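Local structure of putative short-chain dehydrogenase/reductase (Burkholderia xenovorans, 5IZ4) at residues Asp118-Arg123 with Ser170-Ala175; Arg123-Asn128 with Lys177-Thr182. The protein probably acts as an NADPH-dependent short-chain dehydrogenase/reductase, perhaps on 3-oxoacyl-[acyl-carrier-protein] substrates, and binds ADP in its nucleotide site. All coordinates share one frame; numbering follows the deposited sequence.

Contact 1: Asp118-Arg123 with Ser170-Ala175; sequences DFEFER and SIAYAA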
loop_
_atom_site.group_PDB
_atom_site.type_symbol
_atom_site.label_atom_id
_atom_site.label_comp_id
_atom_site.label_asym_id
_atom_site.label_seq_id
_atom_site.Cartn_x
_atom_site.Cartn_y
_atom_site.Cartn_z
ATOM N N ASP A 118 -26.868 10.867 4.940
ATOM C CA ASP A 118 -26.299 11.378 3.698
ATOM C C ASP A 118 -25.941 12.856 3.815
ATOM O O ASP A 118 -24.922 13.294 3.266
ATOM C CB ASP A 118 -27.250 11.128 2.517
ATOM C CG ASP A 118 -28.674 11.672 2.724
ATOM O OD1 ASP A 118 -29.079 12.029 3.852
ATOM O OD2 ASP A 118 -29.418 11.713 1.715
ATOM N N PHE A 119 -26.747 13.631 4.556
ATOM C CA PHE A 119 -26.437 15.043 4.770
ATOM C C PHE A 119 -25.019 15.237 5.286
ATOM O O PHE A 119 -24.295 16.127 4.821
ATOM C CB PHE A 119 -27.425 15.667 5.758
ATOM C CG PHE A 119 -28.800 15.872 5.183
ATOM C CD1 PHE A 119 -29.041 16.902 4.291
ATOM C CD2 PHE A 119 -29.838 15.014 5.513
ATOM C CE1 PHE A 119 -30.307 17.095 3.748
ATOM C CE2 PHE A 119 -31.114 15.206 4.978
ATOM C CZ PHE A 119 -31.342 16.247 4.092
ATOM N N GLU A 120 -24.613 14.419 6.257
ATOM C CA GLU A 120 -23.297 14.574 6.860
ATOM C C GLU A 120 -22.196 14.086 5.927
ATOM O O GLU A 120 -21.133 14.712 5.845
ATOM C CB GLU A 120 -23.251 13.846 8.205
ATOM C CG GLU A 120 -21.900 13.897 8.905
ATOM C CD GLU A 120 -21.508 15.291 9.372
ATOM O OE1 GLU A 120 -22.361 16.229 9.345
ATOM O OE2 GLU A 120 -20.329 15.445 9.767
ATOM N N PHE A 121 -22.445 13.003 5.182
ATOM C CA PHE A 121 -21.466 12.573 4.188
ATOM C C PHE A 121 -21.195 13.700 3.202
ATOM O O PHE A 121 -20.037 14.003 2.889
ATOM C CB PHE A 121 -21.949 11.327 3.433
ATOM C CG PHE A 121 -21.692 10.011 4.138
ATOM C CD1 PHE A 121 -22.666 9.438 4.946
ATOM C CD2 PHE A 121 -20.494 9.332 3.960
ATOM C CE1 PHE A 121 -22.455 8.224 5.572
ATOM C CE2 PHE A 121 -20.270 8.105 4.590
ATOM C CZ PHE A 121 -21.249 7.554 5.399
ATOM N N GLU A 122 -22.261 14.354 2.721
ATOM C CA GLU A 122 -22.082 15.456 1.775
ATOM C C GLU A 122 -21.460 16.678 2.441
ATOM O O GLU A 122 -20.635 17.362 1.826
ATOM C CB GLU A 122 -23.414 15.839 1.112
ATOM C CG GLU A 122 -23.986 14.741 0.232
ATOM C CD GLU A 122 -24.942 15.254 -0.836
ATOM O OE1 GLU A 122 -25.699 16.209 -0.554
ATOM O OE2 GLU A 122 -24.934 14.694 -1.961
ATOM N N ARG A 123 -21.837 16.971 3.696
ATOM C CA ARG A 123 -21.310 18.160 4.359
ATOM C C ARG A 123 -19.802 18.073 4.493
ATOM O O ARG A 123 -19.080 19.045 4.238
ATOM C CB ARG A 123 -21.951 18.329 5.737
ATOM C CG ARG A 123 -21.621 19.664 6.427
ATOM C CD ARG A 123 -22.050 19.661 7.891
ATOM N NE ARG A 123 -21.200 18.760 8.669
ATOM C CZ ARG A 123 -20.006 19.093 9.153
ATOM N NH1 ARG A 123 -19.522 20.318 8.952
ATOM N NH2 ARG A 123 -19.293 18.202 9.841
ATOM N N SER A 170 -15.252 10.155 12.117
ATOM C CA SER A 170 -16.480 9.542 11.620
ATOM C C SER A 170 -16.173 8.801 10.333
ATOM O O SER A 170 -15.152 9.040 9.687
ATOM C CB SER A 170 -17.580 10.574 11.353
ATOM O OG SER A 170 -17.371 11.225 10.102
ATOM N N ILE A 171 -17.090 7.911 9.954
ATOM C CA ILE A 171 -16.901 7.187 8.702
ATOM C C ILE A 171 -17.038 8.132 7.508
ATOM O O ILE A 171 -16.406 7.915 6.464
ATOM C CB ILE A 171 -17.877 5.995 8.628
ATOM C CG1 ILE A 171 -17.440 5.013 7.533
ATOM C CG2 ILE A 171 -19.324 6.462 8.417
ATOM C CD1 ILE A 171 -18.362 3.810 7.385
ATOM N N ALA A 172 -17.848 9.196 7.634
ATOM C CA ALA A 172 -17.927 10.186 6.560
ATOM C C ALA A 172 -16.618 10.950 6.423
ATOM O O ALA A 172 -16.187 11.275 5.308
ATOM C CB ALA A 172 -19.092 11.155 6.811
ATOM N N TYR A 173 -15.971 11.249 7.549
ATOM C CA TYR A 173 -14.666 11.900 7.505
ATOM C C TYR A 173 -13.628 10.978 6.879
ATOM O O TYR A 173 -12.869 11.380 5.988
ATOM C CB TYR A 173 -14.257 12.306 8.924
ATOM C CG TYR A 173 -12.908 12.965 9.036
ATOM C CD1 TYR A 173 -12.757 14.331 8.825
ATOM C CD2 TYR A 173 -11.780 12.225 9.371
ATOM C CE1 TYR A 173 -11.518 14.946 8.948
ATOM C CE2 TYR A 173 -10.536 12.826 9.493
ATOM C CZ TYR A 173 -10.413 14.187 9.277
ATOM O OH TYR A 173 -9.180 14.791 9.395
ATOM N N ALA A 174 -13.601 9.722 7.312
ATOM C CA ALA A 174 -12.620 8.787 6.769
ATOM C C ALA A 174 -12.795 8.639 5.260
ATOM O O ALA A 174 -11.817 8.679 4.503
ATOM C CB ALA A 174 -12.748 7.435 7.465
ATOM N N ALA A 175 -14.042 8.473 4.811
ATOM C CA ALA A 175 -14.304 8.348 3.381
ATOM C C ALA A 175 -13.803 9.570 2.626
ATOM O O ALA A 175 -13.177 9.440 1.563
ATOM C CB ALA A 175 -15.799 8.145 3.127
HETATM O O HOH W 1 -18.838 13.442 10.483
HETATM O O HOH W 2 -17.969 11.944 3.169
#
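F121 lays its ring against A172 where helices 118-146 and 171-191 of a Rossmann-type SDR fold come together; the short helical segments 118-123 and 171-175 run at 36° to each other. A172 CB sits over one ring face, off-centre toward the rim, making a CH-pi contact 3.9 Å from the ring centroid. Alanine's short side chain suits this close approach, the same methyl lying 3.8 Å from F121 CA. F121 reaches across because its CG stands anti to the carbonyl carbon (chi1 -83°), bringing the far end of the ring to I171. There F121 CZ meets I171 CG2 at 3.7 Å, the branched methyl approaching obliquely. Y133 of the second subunit also meets the F121 ring, so this aromatic also belongs to the interface with that subunit.

Water carries the polar links. One water donates to both F121 O and A172 O, tying the two backbones. Elsewhere, within helix 118-146, R123 holds E120 side-on, its NE and NH2 each taking one carboxylate oxygen on the syn side. E120 OE2 then accepts from a second water, which in turn accepts from S170 OG at 2.7 Å, while that N-cap hydroxyl receives Y173 N at 2.9 Å.

Contact 2: Arg123-Asn128 with Lys177-Thr182; sequences RVYRVN and KGAVNT. With ADP (adenosine-5'-diphosphate), chain B.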
loop_
_atom_site.group_PDB
_atom_site.type_symbol
_atom_site.label_atom_id
_atom_site.label_comp_id
_atom_site.label_asym_id
_atom_site.label_seq_id
_atom_site.Cartn_x
_atom_site.Cartn_y
_atom_site.Cartn_z
ATOM N N ARG A 123 -21.837 16.971 3.696
ATOM C CA ARG A 123 -21.310 18.160 4.359
ATOM C C ARG A 123 -19.802 18.073 4.493
ATOM O O ARG A 123 -19.080 19.045 4.238
ATOM C CB ARG A 123 -21.951 18.329 5.737
ATOM C CG ARG A 123 -21.621 19.664 6.427
ATOM C CD ARG A 123 -22.050 19.661 7.891
ATOM N NE ARG A 123 -21.200 18.760 8.669
ATOM C CZ ARG A 123 -20.006 19.093 9.153
ATOM N NH1 ARG A 123 -19.522 20.318 8.952
ATOM N NH2 ARG A 123 -19.293 18.202 9.841
ATOM N N VAL A 124 -19.305 16.902 4.877
ATOM C CA VAL A 124 -17.872 16.711 5.063
ATOM C C VAL A 124 -17.155 16.675 3.718
ATOM O O VAL A 124 -16.061 17.235 3.556
ATOM C CB VAL A 124 -17.637 15.420 5.869
ATOM C CG1 VAL A 124 -16.176 15.084 5.934
ATOM C CG2 VAL A 124 -18.225 15.563 7.269
ATOM N N TYR A 125 -17.759 16.002 2.732
ATOM C CA TYR A 125 -17.134 15.874 1.421
ATOM C C TYR A 125 -17.035 17.223 0.732
ATOM O O TYR A 125 -16.081 17.475 -0.017
ATOM C CB TYR A 125 -17.947 14.906 0.567
ATOM C CG TYR A 125 -17.257 14.313 -0.639
ATOM C CD1 TYR A 125 -17.668 14.638 -1.926
ATOM C CD2 TYR A 125 -16.233 13.381 -0.494
ATOM C CE1 TYR A 125 -17.064 14.059 -3.047
ATOM C CE2 TYR A 125 -15.631 12.807 -1.590
ATOM C CZ TYR A 125 -16.040 13.150 -2.868
ATOM O OH TYR A 125 -15.437 12.553 -3.975
ATOM N N ARG A 126 -18.009 18.098 0.989
ATOM C CA ARG A 126 -18.035 19.396 0.335
ATOM C C ARG A 126 -16.810 20.222 0.700
ATOM O O ARG A 126 -16.238 20.899 -0.157
ATOM C CB ARG A 126 -19.334 20.109 0.708
ATOM C CG ARG A 126 -19.349 21.609 0.572
ATOM C CD ARG A 126 -19.510 22.081 -0.868
ATOM N NE ARG A 126 -20.585 21.430 -1.627
ATOM C CZ ARG A 126 -20.827 21.710 -2.903
ATOM N NH1 ARG A 126 -20.091 22.640 -3.511
ATOM N NH2 ARG A 126 -21.789 21.085 -3.573
ATOM N N VAL A 127 -16.374 20.160 1.961
ATOM C CA VAL A 127 -15.184 20.904 2.369
ATOM C C VAL A 127 -13.925 20.114 2.060
ATOM O O VAL A 127 -12.958 20.640 1.494
ATOM C CB VAL A 127 -15.240 21.254 3.866
ATOM C CG1 VAL A 127 -14.046 22.135 4.232
ATOM C CG2 VAL A 127 -16.572 21.914 4.243
ATOM N N ASN A 128 -13.906 18.838 2.445
ATOM C CA ASN A 128 -12.646 18.115 2.482
ATOM C C ASN A 128 -12.185 17.701 1.099
ATOM O O ASN A 128 -10.973 17.611 0.855
ATOM C CB ASN A 128 -12.774 16.882 3.386
ATOM C CG ASN A 128 -12.999 17.244 4.833
ATOM O OD1 ASN A 128 -13.077 18.420 5.189
ATOM N ND2 ASN A 128 -13.112 16.234 5.684
ATOM N N LYS A 177 -11.420 11.504 3.310
ATOM C CA LYS A 177 -9.963 11.571 3.273
ATOM C C LYS A 177 -9.376 10.479 2.381
ATOM O O LYS A 177 -8.318 10.679 1.763
ATOM C CB LYS A 177 -9.414 11.496 4.698
ATOM C CG LYS A 177 -9.800 12.695 5.561
ATOM C CD LYS A 177 -9.271 14.017 5.005
ATOM C CE LYS A 177 -9.410 15.128 6.048
ATOM N NZ LYS A 177 -8.798 16.432 5.608
ATOM N N GLY A 178 -10.054 9.334 2.267
ATOM C CA GLY A 178 -9.664 8.386 1.239
ATOM C C GLY A 178 -9.788 8.988 -0.148
ATOM O O GLY A 178 -8.938 8.767 -1.016
ATOM N N ALA A 179 -10.848 9.768 -0.371
ATOM C CA ALA A 179 -10.996 10.461 -1.645
ATOM C C ALA A 179 -9.881 11.482 -1.848
ATOM O O ALA A 179 -9.375 11.641 -2.966
ATOM C CB ALA A 179 -12.368 11.142 -1.706
ATOM N N VAL A 180 -9.497 12.197 -0.785
ATOM C CA VAL A 180 -8.398 13.158 -0.901
ATOM C C VAL A 180 -7.119 12.443 -1.329
ATOM O O VAL A 180 -6.372 12.926 -2.191
ATOM C CB VAL A 180 -8.194 13.928 0.419
ATOM C CG1 VAL A 180 -6.885 14.721 0.374
ATOM C CG2 VAL A 180 -9.377 14.881 0.675
ATOM N N ASN A 181 -6.855 11.276 -0.742
ATOM C CA ASN A 181 -5.655 10.521 -1.102
ATOM C C ASN A 181 -5.647 10.170 -2.588
ATOM O O ASN A 181 -4.640 10.366 -3.280
ATOM C CB ASN A 181 -5.559 9.266 -0.237
ATOM C CG ASN A 181 -5.353 9.594 1.231
ATOM O OD1 ASN A 181 -5.042 10.730 1.575
ATOM N ND2 ASN A 181 -5.499 8.594 2.099
ATOM N N THR A 182 -6.768 9.656 -3.103
ATOM C CA THR A 182 -6.832 9.309 -4.521
ATOM C C THR A 182 -6.786 10.551 -5.399
ATOM O O THR A 182 -6.143 10.549 -6.459
ATOM C CB THR A 182 -8.109 8.521 -4.806
ATOM O OG1 THR A 182 -8.117 7.333 -4.007
ATOM C CG2 THR A 182 -8.195 8.146 -6.278
HETATM P PB ADP B . -6.574 20.885 12.008
HETATM O O1B ADP B . -7.131 20.820 10.540
HETATM O O2B ADP B . -5.519 21.990 12.301
HETATM O O3B ADP B . -6.314 19.523 12.728
HETATM P PA ADP B . -8.818 22.882 12.499
HETATM O O1A ADP B . -10.427 22.620 12.573
HETATM O O2A ADP B . -8.403 24.084 13.405
HETATM O O3A ADP B . -8.129 21.476 12.747
HETATM O "O5'" ADP B . -8.737 23.322 10.905
HETATM C "C5'" ADP B . -9.897 23.354 10.057
HETATM C "C4'" ADP B . -9.939 24.782 9.507
HETATM O "O4'" ADP B . -10.751 24.830 8.267
HETATM C "C3'" ADP B . -10.581 25.811 10.471
HETATM O "O3'" ADP B . -9.977 27.070 10.366
HETATM C "C2'" ADP B . -12.019 25.871 9.885
HETATM O "O2'" ADP B . -12.572 27.122 10.298
HETATM C "C1'" ADP B . -11.718 25.853 8.398
HETATM N N9 ADP B . -12.920 25.520 7.606
HETATM C C8 ADP B . -13.995 24.677 7.929
HETATM N N7 ADP B . -14.877 24.653 6.957
HETATM C C5 ADP B . -14.385 25.493 5.977
HETATM C C6 ADP B . -14.875 25.865 4.738
HETATM N N6 ADP B . -16.057 25.374 4.293
HETATM N N1 ADP B . -14.164 26.715 3.987
HETATM C C2 ADP B . -13.001 27.192 4.462
HETATM N N3 ADP B . -12.467 26.893 5.632
HETATM C C4 ADP B . -13.177 26.033 6.374
HETATM O O HOH W 3 -9.298 17.721 3.137
#
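The main-chain oxygen of N128 is linked to K177 through water: a single water donates to N128 O and accepts from K177 NZ, 2.8 Å from each. The wider pi-type turn at 126-128 lies just where this carbonyl is put to use. V180 CG2 also presses on N128 O, at 3.2 Å a tight approach of a methyl to a carbonyl oxygen.

K177 suits its place through length. Its chain bends at chi2 (-61°) and then runs extended, so that CE passes N128 ND2 at 3.9 Å, the two side chains crossing at about a right angle. Beyond the water, K177 NZ is bonded to V158 O. The N128 amide lies between two polar partners, OD1 accepting from T104 N and ND2 bonded to S176 OG, which together fix which way round it sits.

Further out the contact is apolar. Y125, its CG anti to the backbone N (chi1 -162°), sends CE2 to A179 CB at 3.7 Å, the methyl meeting the ring edge near its plane. The small alanine admits this edge, while the Y125 ring stacks on Y125 of the second subunit. V127, on another side of the helix, packs its CG2 3.5 Å from N6 of ADP.

Lysine four residues after Y173 gives the YxxxK sequence of the SDR family, and an asparagine carbonyl, water and lysine joined in this way are consistent with the proton-relay arrangement of classical SDR active sites.

Overall arrangement
Contacts 1 and 2 are successive stages of one pairing, that of helix 118-146 with helix 171-191, and both are buried. Contact 1, its centre about 18 Å from the centre of the chain, joins the starts of the helices through an aromatic face and small apolar groups, with paired charges at its margin. Contact 2, about 12 Å on the same measure, lies deeper, and its chemistry turns to an asparagine, a lysine and a bridging water near the nucleotide site. The two meet where Y173 CD1 packs 3.7 Å from N128 ND2. Both also touch the second subunit, as expected of the helix pair that forms the classic four-helix SDR dimer interface.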